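Local atomic coordinates of DMATS type aromatic prenyltransferase (Micromonospora olivasterospora, PDB entry 6ZRX), a protein that transfers a dimethylallyl group to the indole ring of tryptophan, acting as a 6-dimethylallyltryptophan synthase of the ABBA-barrel fold. Residues Glu62-Phe67 / Gly340-Leu345; Thr74-Gly79 / Ser134-Ser139. All coordinates share one frame; numbering follows the deposited sequence.

Contact 1 of 2, residues Glu62-Phe67 / Gly340-Leu345; sequences EFSIAF and GVTVYL. With TRP (tryptophan), chain F; 6C7 (S-(3-methylbut-2-en-1-yl) trihydrogen thiodiphosphate), chain E.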
ATOM      1  N   GLU A  62      -3.642  -7.809  -2.240  1.00 12.17           N
ATOM      2  CA  GLU A  62      -2.178  -7.908  -2.340  1.00 12.41           C
ATOM      3  C   GLU A  62      -1.654  -8.170  -0.931  1.00 12.50           C
ATOM      4  O   GLU A  62      -2.150  -7.524   0.020  1.00 12.94           O
ATOM      5  CB  GLU A  62      -1.571  -6.623  -2.905  1.00 12.51           C
ATOM      6  CG  GLU A  62      -0.068  -6.690  -3.045  1.00 12.78           C
ATOM      7  CD  GLU A  62       0.532  -5.415  -3.604  1.00 12.98           C
ATOM      8  OE1 GLU A  62       0.755  -5.360  -4.818  1.00 13.03           O
ATOM      9  OE2 GLU A  62       0.710  -4.473  -2.824  1.00 13.81           O
ATOM     10  N   PHE A  63      -0.693  -9.070  -0.795  1.00 12.32           N
ATOM     11  CA  PHE A  63      -0.032  -9.370   0.499  1.00 12.64           C
ATOM     12  C   PHE A  63       1.216  -8.504   0.652  1.00 12.78           C
ATOM     13  O   PHE A  63       1.800  -8.074  -0.338  1.00 12.45           O
ATOM     14  CB  PHE A  63       0.335 -10.844   0.590  1.00 12.97           C
ATOM     15  CG  PHE A  63      -0.845 -11.771   0.457  1.00 13.37           C
ATOM     16  CD1 PHE A  63      -1.761 -11.903   1.488  1.00 13.87           C
ATOM     17  CD2 PHE A  63      -1.057 -12.482  -0.711  1.00 13.67           C
ATOM     18  CE1 PHE A  63      -2.848 -12.759   1.367  1.00 14.50           C
ATOM     19  CE2 PHE A  63      -2.132 -13.346  -0.829  1.00 13.80           C
ATOM     20  CZ  PHE A  63      -3.036 -13.476   0.203  1.00 14.32           C
ATOM     21  N   SER A  64       1.627  -8.261   1.887  1.00 13.29           N
ATOM     22  CA  SER A  64       2.932  -7.630   2.171  1.00 13.54           C
ATOM     23  C   SER A  64       3.470  -8.152   3.497  1.00 14.07           C
ATOM     24  O   SER A  64       2.676  -8.518   4.369  1.00 13.26           O
ATOM     25  CB  SER A  64       2.867  -6.114   2.126  1.00 14.01           C
ATOM     26  OG  SER A  64       1.881  -5.608   2.998  1.00 14.73           O
ATOM     27  N   ILE A  65       4.783  -8.203   3.599  1.00 14.97           N
ATOM     28  CA  ILE A  65       5.513  -8.536   4.845  1.00 16.14           C
ATOM     29  C   ILE A  65       6.413  -7.345   5.180  1.00 16.35           C
ATOM     30  O   ILE A  65       7.264  -6.984   4.350  1.00 15.14           O
ATOM     31  CB  ILE A  65       6.279  -9.868   4.711  1.00 17.70           C
ATOM     32  CG1 ILE A  65       7.118 -10.152   5.960  1.00 18.94           C
ATOM     33  CG2 ILE A  65       7.112  -9.924   3.446  1.00 18.92           C
ATOM     34  CD1 ILE A  65       7.425 -11.627   6.165  1.00 20.41           C
ATOM     35  N   ALA A  66       6.166  -6.717   6.322  1.00 17.59           N
ATOM     36  CA  ALA A  66       6.936  -5.563   6.825  1.00 18.53           C
ATOM     37  C   ALA A  66       7.940  -6.085   7.843  1.00 19.11           C
ATOM     38  O   ALA A  66       7.506  -6.623   8.859  1.00 19.46           O
ATOM     39  CB  ALA A  66       6.010  -4.534   7.425  1.00 18.95           C
ATOM     40  N   PHE A  67       9.225  -5.970   7.534  1.00 20.65           N
ATOM     41  CA  PHE A  67      10.340  -6.319   8.441  1.00 22.13           C
ATOM     42  C   PHE A  67      10.550  -5.134   9.383  1.00 23.30           C
ATOM     43  O   PHE A  67      10.615  -3.980   8.891  1.00 22.82           O
ATOM     44  CB  PHE A  67      11.583  -6.697   7.638  1.00 23.02           C
ATOM     45  CG  PHE A  67      11.401  -7.927   6.793  1.00 22.76           C
ATOM     46  CD1 PHE A  67      11.569  -9.193   7.340  1.00 24.11           C
ATOM     47  CD2 PHE A  67      11.043  -7.829   5.458  1.00 21.59           C
ATOM     48  CE1 PHE A  67      11.389 -10.328   6.567  1.00 23.82           C
ATOM     49  CE2 PHE A  67      10.867  -8.971   4.686  1.00 22.32           C
ATOM     50  CZ  PHE A  67      11.037 -10.215   5.243  1.00 23.09           C
ATOM     51  N   GLY A 340      11.658   0.288   8.845  1.00 26.67           N
ATOM     52  CA  GLY A 340      12.153  -0.981   8.274  1.00 24.15           C
ATOM     53  C   GLY A 340      11.949  -1.085   6.767  1.00 22.52           C
ATOM     54  O   GLY A 340      11.878  -0.043   6.088  1.00 22.15           O
ATOM     55  N   VAL A 341      11.904  -2.321   6.248  1.00 20.14           N
ATOM     56  CA  VAL A 341      11.724  -2.608   4.799  1.00 18.44           C
ATOM     57  C   VAL A 341      10.471  -3.470   4.652  1.00 17.42           C
ATOM     58  O   VAL A 341      10.289  -4.404   5.463  1.00 16.43           O
ATOM     59  CB  VAL A 341      12.977  -3.280   4.193  1.00 18.89           C
ATOM     60  CG1 VAL A 341      12.743  -3.781   2.774  1.00 18.57           C
ATOM     61  CG2 VAL A 341      14.182  -2.356   4.220  1.00 19.10           C
ATOM     62  N   THR A 342       9.628  -3.147   3.676  1.00 15.99           N
ATOM     63  CA  THR A 342       8.406  -3.923   3.357  1.00 15.13           C
ATOM     64  C   THR A 342       8.548  -4.497   1.960  1.00 14.02           C
ATOM     65  O   THR A 342       8.999  -3.779   1.047  1.00 14.19           O
ATOM     66  CB  THR A 342       7.127  -3.087   3.490  1.00 15.33           C
ATOM     67  OG1 THR A 342       7.118  -2.503   4.792  1.00 15.94           O
ATOM     68  CG2 THR A 342       5.862  -3.901   3.300  1.00 15.43           C
ATOM     69  N   VAL A 343       8.151  -5.747   1.807  1.00 13.27           N
ATOM     70  CA  VAL A 343       8.106  -6.456   0.512  1.00 13.61           C
ATOM     71  C   VAL A 343       6.637  -6.739   0.199  1.00 13.21           C
ATOM     72  O   VAL A 343       5.945  -7.256   1.064  1.00 14.14           O
ATOM     73  CB  VAL A 343       8.935  -7.740   0.567  1.00 13.67           C
ATOM     74  CG1 VAL A 343       9.076  -8.343  -0.802  1.00 13.49           C
ATOM     75  CG2 VAL A 343      10.298  -7.485   1.190  1.00 14.22           C
ATOM     76  N   TYR A 344       6.203  -6.410  -1.008  1.00 12.81           N
ATOM     77  CA  TYR A 344       4.803  -6.565  -1.459  1.00 12.69           C
ATOM     78  C   TYR A 344       4.743  -7.755  -2.404  1.00 12.25           C
ATOM     79  O   TYR A 344       5.509  -7.780  -3.371  1.00 12.06           O
ATOM     80  CB  TYR A 344       4.305  -5.272  -2.097  1.00 13.59           C
ATOM     81  CG  TYR A 344       4.305  -4.104  -1.142  1.00 14.61           C
ATOM     82  CD1 TYR A 344       5.484  -3.458  -0.799  1.00 15.55           C
ATOM     83  CD2 TYR A 344       3.131  -3.670  -0.544  1.00 15.42           C
ATOM     84  CE1 TYR A 344       5.492  -2.395   0.087  1.00 16.54           C
ATOM     85  CE2 TYR A 344       3.126  -2.615   0.355  1.00 16.40           C
ATOM     86  CZ  TYR A 344       4.310  -1.972   0.665  1.00 16.70           C
ATOM     87  OH  TYR A 344       4.320  -0.925   1.543  1.00 19.73           O
ATOM     88  N   LEU A 345       3.860  -8.703  -2.106  1.00 12.08           N
ATOM     89  CA  LEU A 345       3.782 -10.016  -2.780  1.00 12.05           C
ATOM     90  C   LEU A 345       2.412 -10.188  -3.426  1.00 11.43           C
ATOM     91  O   LEU A 345       1.390 -10.091  -2.725  1.00 11.74           O
ATOM     92  CB  LEU A 345       4.075 -11.124  -1.760  1.00 12.32           C
ATOM     93  CG  LEU A 345       5.468 -11.068  -1.143  1.00 12.62           C
ATOM     94  CD1 LEU A 345       5.634 -12.146  -0.082  1.00 13.30           C
ATOM     95  CD2 LEU A 345       6.553 -11.198  -2.207  1.00 13.05           C
TER
HETATM   96  N   TRP F 402      -1.269  -1.892  -7.828  1.00 15.62           N
HETATM   97  CA  TRP F 402      -1.347  -0.403  -7.624  1.00 15.90           C
HETATM   98  C   TRP F 402      -0.035   0.245  -8.064  1.00 16.18           C
HETATM   99  O   TRP F 402       0.006   1.472  -8.196  1.00 16.53           O
HETATM  100  CB  TRP F 402      -1.686  -0.060  -6.170  1.00 15.70           C
HETATM  101  CG  TRP F 402      -0.674  -0.527  -5.169  1.00 15.78           C
HETATM  102  CD1 TRP F 402      -0.605  -1.761  -4.586  1.00 15.34           C
HETATM  103  CD2 TRP F 402       0.417   0.237  -4.619  1.00 15.38           C
HETATM  104  NE1 TRP F 402       0.455  -1.820  -3.726  1.00 15.29           N
HETATM  105  CE2 TRP F 402       1.099  -0.611  -3.720  1.00 15.44           C
HETATM  106  CE3 TRP F 402       0.893   1.536  -4.808  1.00 15.80           C
HETATM  107  CZ2 TRP F 402       2.218  -0.193  -3.006  1.00 15.63           C
HETATM  108  CZ3 TRP F 402       1.997   1.951  -4.096  1.00 15.57           C
HETATM  109  CH2 TRP F 402       2.649   1.095  -3.210  1.00 15.69           C
HETATM  110  OXT TRP F 402       0.980  -0.457  -8.278  1.00 15.32           O
HETATM  111  O4  6C7 E 401       4.036   1.597   5.196  1.00 32.60           O
HETATM  112  P1  6C7 E 401       2.690   1.107   5.693  1.00 35.48           P
HETATM  113  O6  6C7 E 401       2.799   0.234   6.918  1.00 35.01           O
HETATM  114  O5  6C7 E 401       1.678   2.224   5.878  1.00 35.90           O
HETATM  115  O2  6C7 E 401       2.173   0.169   4.500  1.00 35.22           O
HETATM  116  P3  6C7 E 401       0.992   0.223   3.428  1.00 37.67           P
HETATM  117  O8  6C7 E 401       1.101  -1.027   2.613  1.00 37.10           O
HETATM  118  O7  6C7 E 401      -0.276   0.420   4.191  1.00 37.88           O
HETATM  119  S9  6C7 E 401       1.299   1.799   2.143  1.00 41.17           S
HETATM  120  C10 6C7 E 401       1.526   1.039   0.506  1.00 40.02           C
HETATM  121  C11 6C7 E 401       0.223   0.750  -0.152  1.00 40.06           C
HETATM  122  C12 6C7 E 401      -0.485   1.595  -0.896  1.00 39.87           C
HETATM  123  C13 6C7 E 401      -0.112   3.036  -1.111  1.00 40.55           C
HETATM  124  C14 6C7 E 401      -1.747   1.187  -1.595  1.00 39.31           C
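Tyr344 and Ser64 face each other as a non-hydrogen-bonded pair of antiparallel strands, their side chains on the same side of the sheet as the bound tryptophan and thiodiphosphate. CB of Tyr344 starts near the carboxylate of Glu62. With CG beside the backbone N (chi1 -62°), the ring then runs on past Ser64: its CD2 lies 3.4 Å from Glu62 OE2 and 3.6 Å from Ser64 CB. CE2 comes within 3.4 Å of thiodiphosphate O8, which sits at the ring edge, and OH makes a weak, long approach to the same oxygen while CZ and OH also border C10 of the prenyl chain. CZ2 of the bound tryptophan lies obliquely near the rim of the ring. Glu62, extended beyond CG, accepts the indole N-H: tryptophan NE1 is 2.8 Å from OE2, which helps to hold the indole beside Tyr344. Behind this polar face, Ile65 CG2 packs against Val343 CB at 4.0 Å, and Phe67 meets Val343 CG2 with its ring edge. Backbone bonds such as Val343 N to Ile65 O (3.0 Å) join the strands. Strands 74-79 and 327-334 continue the sheet beyond 62-67 and 340-345 respectively, and helix 287-300 covers Phe67, Val341 and Val343.

Contact 2 of 2, residues Thr74-Gly79 / Ser134-Ser139; sequences TLRILG and SLVFRS. With 6C7 (S-(3-methylbut-2-en-1-yl) trihydrogen thiodiphosphate), chain E.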
ATOM      1  N   THR A  74       5.496  -8.092  10.259  1.00 17.90           N
ATOM      2  CA  THR A  74       4.054  -7.797  10.201  1.00 17.76           C
ATOM      3  C   THR A  74       3.514  -8.256   8.844  1.00 17.36           C
ATOM      4  O   THR A  74       4.113  -7.895   7.838  1.00 16.47           O
ATOM      5  CB  THR A  74       3.774  -6.305  10.396  1.00 18.75           C
ATOM      6  OG1 THR A  74       4.427  -5.861  11.592  1.00 19.31           O
ATOM      7  CG2 THR A  74       2.291  -6.017  10.464  1.00 18.47           C
ATOM      8  N   LEU A  75       2.425  -9.012   8.857  1.00 17.29           N
ATOM      9  CA  LEU A  75       1.698  -9.465   7.642  0.56 17.24           C
ATOM     10  C   LEU A  75       0.535  -8.498   7.400  1.00 17.71           C
ATOM     11  O   LEU A  75      -0.183  -8.224   8.360  1.00 18.53           O
ATOM     12  CB  LEU A  75       1.205 -10.899   7.872  0.56 17.36           C
ATOM     13  CG  LEU A  75       0.347 -11.515   6.765  0.56 17.34           C
ATOM     14  CD1 LEU A  75       1.132 -11.637   5.470  0.56 17.46           C
ATOM     15  CD2 LEU A  75      -0.184 -12.875   7.193  0.56 17.50           C
ATOM     16  N   ARG A  76       0.375  -8.016   6.167  1.00 16.86           N
ATOM     17  CA  ARG A  76      -0.755  -7.134   5.828  1.00 16.58           C
ATOM     18  C   ARG A  76      -1.416  -7.626   4.543  1.00 16.21           C
ATOM     19  O   ARG A  76      -0.732  -8.266   3.707  1.00 15.18           O
ATOM     20  CB  ARG A  76      -0.315  -5.679   5.715  1.00 17.70           C
ATOM     21  CG  ARG A  76       0.492  -5.173   6.908  1.00 18.98           C
ATOM     22  CD  ARG A  76       1.993  -5.346   6.719  1.00 20.30           C
ATOM     23  NE  ARG A  76       2.343  -4.659   5.498  1.00 22.31           N
ATOM     24  CZ  ARG A  76       2.520  -3.350   5.381  1.00 22.39           C
ATOM     25  NH1 ARG A  76       2.464  -2.563   6.449  1.00 23.95           N
ATOM     26  NH2 ARG A  76       2.769  -2.831   4.189  1.00 23.56           N
ATOM     27  N   ILE A  77      -2.709  -7.355   4.428  1.00 15.03           N
ATOM     28  CA  ILE A  77      -3.508  -7.565   3.198  1.00 14.62           C
ATOM     29  C   ILE A  77      -4.078  -6.209   2.813  1.00 14.39           C
ATOM     30  O   ILE A  77      -4.778  -5.640   3.636  1.00 14.57           O
ATOM     31  CB  ILE A  77      -4.635  -8.593   3.417  1.00 14.97           C
ATOM     32  CG1 ILE A  77      -4.104  -9.930   3.934  1.00 15.37           C
ATOM     33  CG2 ILE A  77      -5.451  -8.750   2.135  1.00 14.88           C
ATOM     34  CD1 ILE A  77      -5.168 -10.839   4.463  1.00 16.16           C
ATOM     35  N   LEU A  78      -3.798  -5.743   1.600  1.00 13.98           N
ATOM     36  CA  LEU A  78      -4.480  -4.597   0.965  1.00 13.81           C
ATOM     37  C   LEU A  78      -5.603  -5.144   0.096  1.00 13.85           C
ATOM     38  O   LEU A  78      -5.369  -6.133  -0.610  1.00 13.31           O
ATOM     39  CB  LEU A  78      -3.476  -3.815   0.113  1.00 14.56           C
ATOM     40  CG  LEU A  78      -4.071  -2.695  -0.739  1.00 14.68           C
ATOM     41  CD1 LEU A  78      -4.478  -1.522   0.127  1.00 15.27           C
ATOM     42  CD2 LEU A  78      -3.100  -2.253  -1.815  1.00 15.58           C
ATOM     43  N   GLY A  79      -6.785  -4.546   0.127  1.00 13.32           N
ATOM     44  CA  GLY A  79      -7.812  -4.997  -0.820  1.00 13.22           C
ATOM     45  C   GLY A  79      -9.075  -4.201  -0.790  1.00 13.43           C
ATOM     46  O   GLY A  79      -9.135  -3.183  -0.094  1.00 12.61           O
ATOM     47  N   SER A 134      -6.594  -1.886   4.476  1.00 16.14           N
ATOM     48  CA  SER A 134      -5.494  -2.790   4.839  1.00 16.86           C
ATOM     49  C   SER A 134      -5.871  -3.484   6.139  1.00 16.37           C
ATOM     50  O   SER A 134      -6.369  -2.788   7.046  1.00 15.94           O
ATOM     51  CB  SER A 134      -4.187  -2.046   4.955  1.00 17.70           C
ATOM     52  OG  SER A 134      -3.147  -2.896   5.412  1.00 20.62           O
ATOM     53  N   LEU A 135      -5.702  -4.800   6.172  1.00 15.38           N
ATOM     54  CA  LEU A 135      -5.784  -5.664   7.372  1.00 16.10           C
ATOM     55  C   LEU A 135      -4.355  -5.879   7.850  1.00 16.09           C
ATOM     56  O   LEU A 135      -3.533  -6.344   7.034  1.00 15.64           O
ATOM     57  CB  LEU A 135      -6.448  -6.990   6.997  1.00 16.29           C
ATOM     58  CG  LEU A 135      -7.810  -6.875   6.319  1.00 17.14           C
ATOM     59  CD1 LEU A 135      -8.268  -8.225   5.794  1.00 17.14           C
ATOM     60  CD2 LEU A 135      -8.844  -6.300   7.266  1.00 17.93           C
ATOM     61  N   VAL A 136      -4.051  -5.495   9.086  1.00 15.81           N
ATOM     62  CA  VAL A 136      -2.660  -5.478   9.611  1.00 16.37           C
ATOM     63  C   VAL A 136      -2.566  -6.478  10.762  1.00 16.63           C
ATOM     64  O   VAL A 136      -3.299  -6.317  11.752  1.00 16.25           O
ATOM     65  CB  VAL A 136      -2.236  -4.056  10.025  1.00 17.04           C
ATOM     66  CG1 VAL A 136      -0.812  -4.029  10.569  1.00 17.53           C
ATOM     67  CG2 VAL A 136      -2.389  -3.066   8.876  1.00 16.95           C
ATOM     68  N   PHE A 137      -1.675  -7.467  10.616  1.00 16.95           N
ATOM     69  CA  PHE A 137      -1.494  -8.617  11.531  1.00 17.53           C
ATOM     70  C   PHE A 137      -0.091  -8.553  12.131  1.00 18.18           C
ATOM     71  O   PHE A 137       0.825  -9.185  11.595  1.00 16.73           O
ATOM     72  CB  PHE A 137      -1.729  -9.936  10.800  1.00 17.81           C
ATOM     73  CG  PHE A 137      -3.050 -10.016  10.084  1.00 18.88           C
ATOM     74  CD1 PHE A 137      -4.243  -9.967  10.789  1.00 19.05           C
ATOM     75  CD2 PHE A 137      -3.104 -10.138   8.703  1.00 19.86           C
ATOM     76  CE1 PHE A 137      -5.460 -10.049  10.128  1.00 19.71           C
ATOM     77  CE2 PHE A 137      -4.325 -10.218   8.046  1.00 20.15           C
ATOM     78  CZ  PHE A 137      -5.499 -10.160   8.758  1.00 19.45           C
ATOM     79  N   ARG A 138       0.056  -7.757  13.186  1.00 19.60           N
ATOM     80  CA  ARG A 138       1.307  -7.648  13.974  1.00 20.54           C
ATOM     81  C   ARG A 138       1.427  -8.865  14.891  1.00 21.64           C
ATOM     82  O   ARG A 138       0.388  -9.375  15.372  1.00 21.09           O
ATOM     83  CB  ARG A 138       1.323  -6.366  14.794  1.00 22.03           C
ATOM     84  CG  ARG A 138       1.437  -5.100  13.971  1.00 22.80           C
ATOM     85  CD  ARG A 138       1.298  -3.893  14.856  1.00 24.57           C
ATOM     86  NE  ARG A 138       2.383  -3.799  15.833  1.00 25.14           N
ATOM     87  CZ  ARG A 138       2.349  -3.046  16.934  1.00 27.44           C
ATOM     88  NH1 ARG A 138       3.391  -3.026  17.753  1.00 27.46           N
ATOM     89  NH2 ARG A 138       1.273  -2.329  17.220  1.00 27.24           N
ATOM     90  N   SER A 139       2.655  -9.303  15.137  1.00 22.04           N
ATOM     91  CA  SER A 139       2.981 -10.491  15.955  1.00 23.20           C
ATOM     92  C   SER A 139       2.311 -10.363  17.329  1.00 23.06           C
ATOM     93  O   SER A 139       2.510  -9.328  17.973  1.00 22.92           O
ATOM     94  CB  SER A 139       4.478 -10.650  16.082  1.00 24.22           C
ATOM     95  OG  SER A 139       4.813 -11.959  16.494  1.00 24.93           O
TER
HETATM   96  O4  6C7 E 401       4.036   1.597   5.196  1.00 32.60           O
HETATM   97  P1  6C7 E 401       2.690   1.107   5.693  1.00 35.48           P
HETATM   98  O6  6C7 E 401       2.799   0.234   6.918  1.00 35.01           O
HETATM   99  O5  6C7 E 401       1.678   2.224   5.878  1.00 35.90           O
HETATM  100  O2  6C7 E 401       2.173   0.169   4.500  1.00 35.22           O
HETATM  101  P3  6C7 E 401       0.992   0.223   3.428  1.00 37.67           P
HETATM  102  O8  6C7 E 401       1.101  -1.027   2.613  1.00 37.10           O
HETATM  103  O7  6C7 E 401      -0.276   0.420   4.191  1.00 37.88           O
HETATM  104  S9  6C7 E 401       1.299   1.799   2.143  1.00 41.17           S
HETATM  105  C10 6C7 E 401       1.526   1.039   0.506  1.00 40.02           C
HETATM  106  C11 6C7 E 401       0.223   0.750  -0.152  1.00 40.06           C
HETATM  107  C12 6C7 E 401      -0.485   1.595  -0.896  1.00 39.87           C
HETATM  108  C13 6C7 E 401      -0.112   3.036  -1.111  1.00 40.55           C
HETATM  109  C14 6C7 E 401      -1.747   1.187  -1.595  1.00 39.31           C
HETATM  110  O   HOH W   1       4.685  -7.403  13.827  1.00 19.38           O
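Oxygen O2 of the thiodiphosphate, the bridge between its two phosphorus atoms, is gripped by both terminal nitrogens of Arg76: NH2 lies 3.1 Å away, whereas the bond from NH1 is weak. NH1 makes its stronger bond to O6 on the terminal phosphate, at 2.9 Å and 157°, with P1 in the plane of the guanidinium at its edge. Bends at chi2 (92°) and chi3 (57°) turn the chain away from strand 134-137 and bring the guanidinium to the phosphates, while Ser64 holds NE from strand 61-68 and so helps fix the group's rotation. Nearer the backbone, Arg76 CG lies alongside Val136, 4.1 Å from CG1, and Thr74 CG2 meets the same methyl at 3.7 Å. An alanine at Arg76 would remove the guanidinium, is likely to leave O6 and O2 without these donors, and would probably leave Ser64 OG without its partner. Leu78 CD2 borders the prenyl methyl C14 at 3.7 Å. On the other face, Ile77 CD1 reaches the edge of the Phe137 ring at CE2, 3.7 Å away. Two hydrogen-bonded pairs, Leu75 with Phe137 and Ile77 with Leu135, tie the backbones together; Phe137 N to Leu75 O is 2.8 Å. One water accepts from Thr74 OG1, which also bonds to Asn68, and from Ser139 N just after strand 134-137. Helices 6-21 and 26-36 cover the apolar face, and Lys146, Tyr148 and Lys211 bind the thiodiphosphate as well. Phosphates inside an antiparallel barrel and helices outside it are the hallmark of the ABBA prenyltransferase fold, in which inward-facing basic side chains receive the diphosphate of the prenyl donor.

Overall arrangement
Contacts 1 and 2 are neighbouring parts of one curled antiparallel sheet, with centres about 9 Å apart. The strand order is 340-346, 61-68, 74-79 and 131-137, so the two middle strands, consecutive in the chain, join the contacts through backbone bonds such as that between Ala66 and Thr74. Both segments of contact 2 fall between those of contact 1 in sequence. The segments of contact 2 lie 55 residues apart at their closest ends, those of contact 1 273, bringing the last strand back to the first, as needed to close the barrel. Both contacts reach the thiodiphosphate; Glu62 of contact 1 and Leu78 of contact 2 also line the tryptophan pocket, so the donor analogue and the acceptor share one chamber.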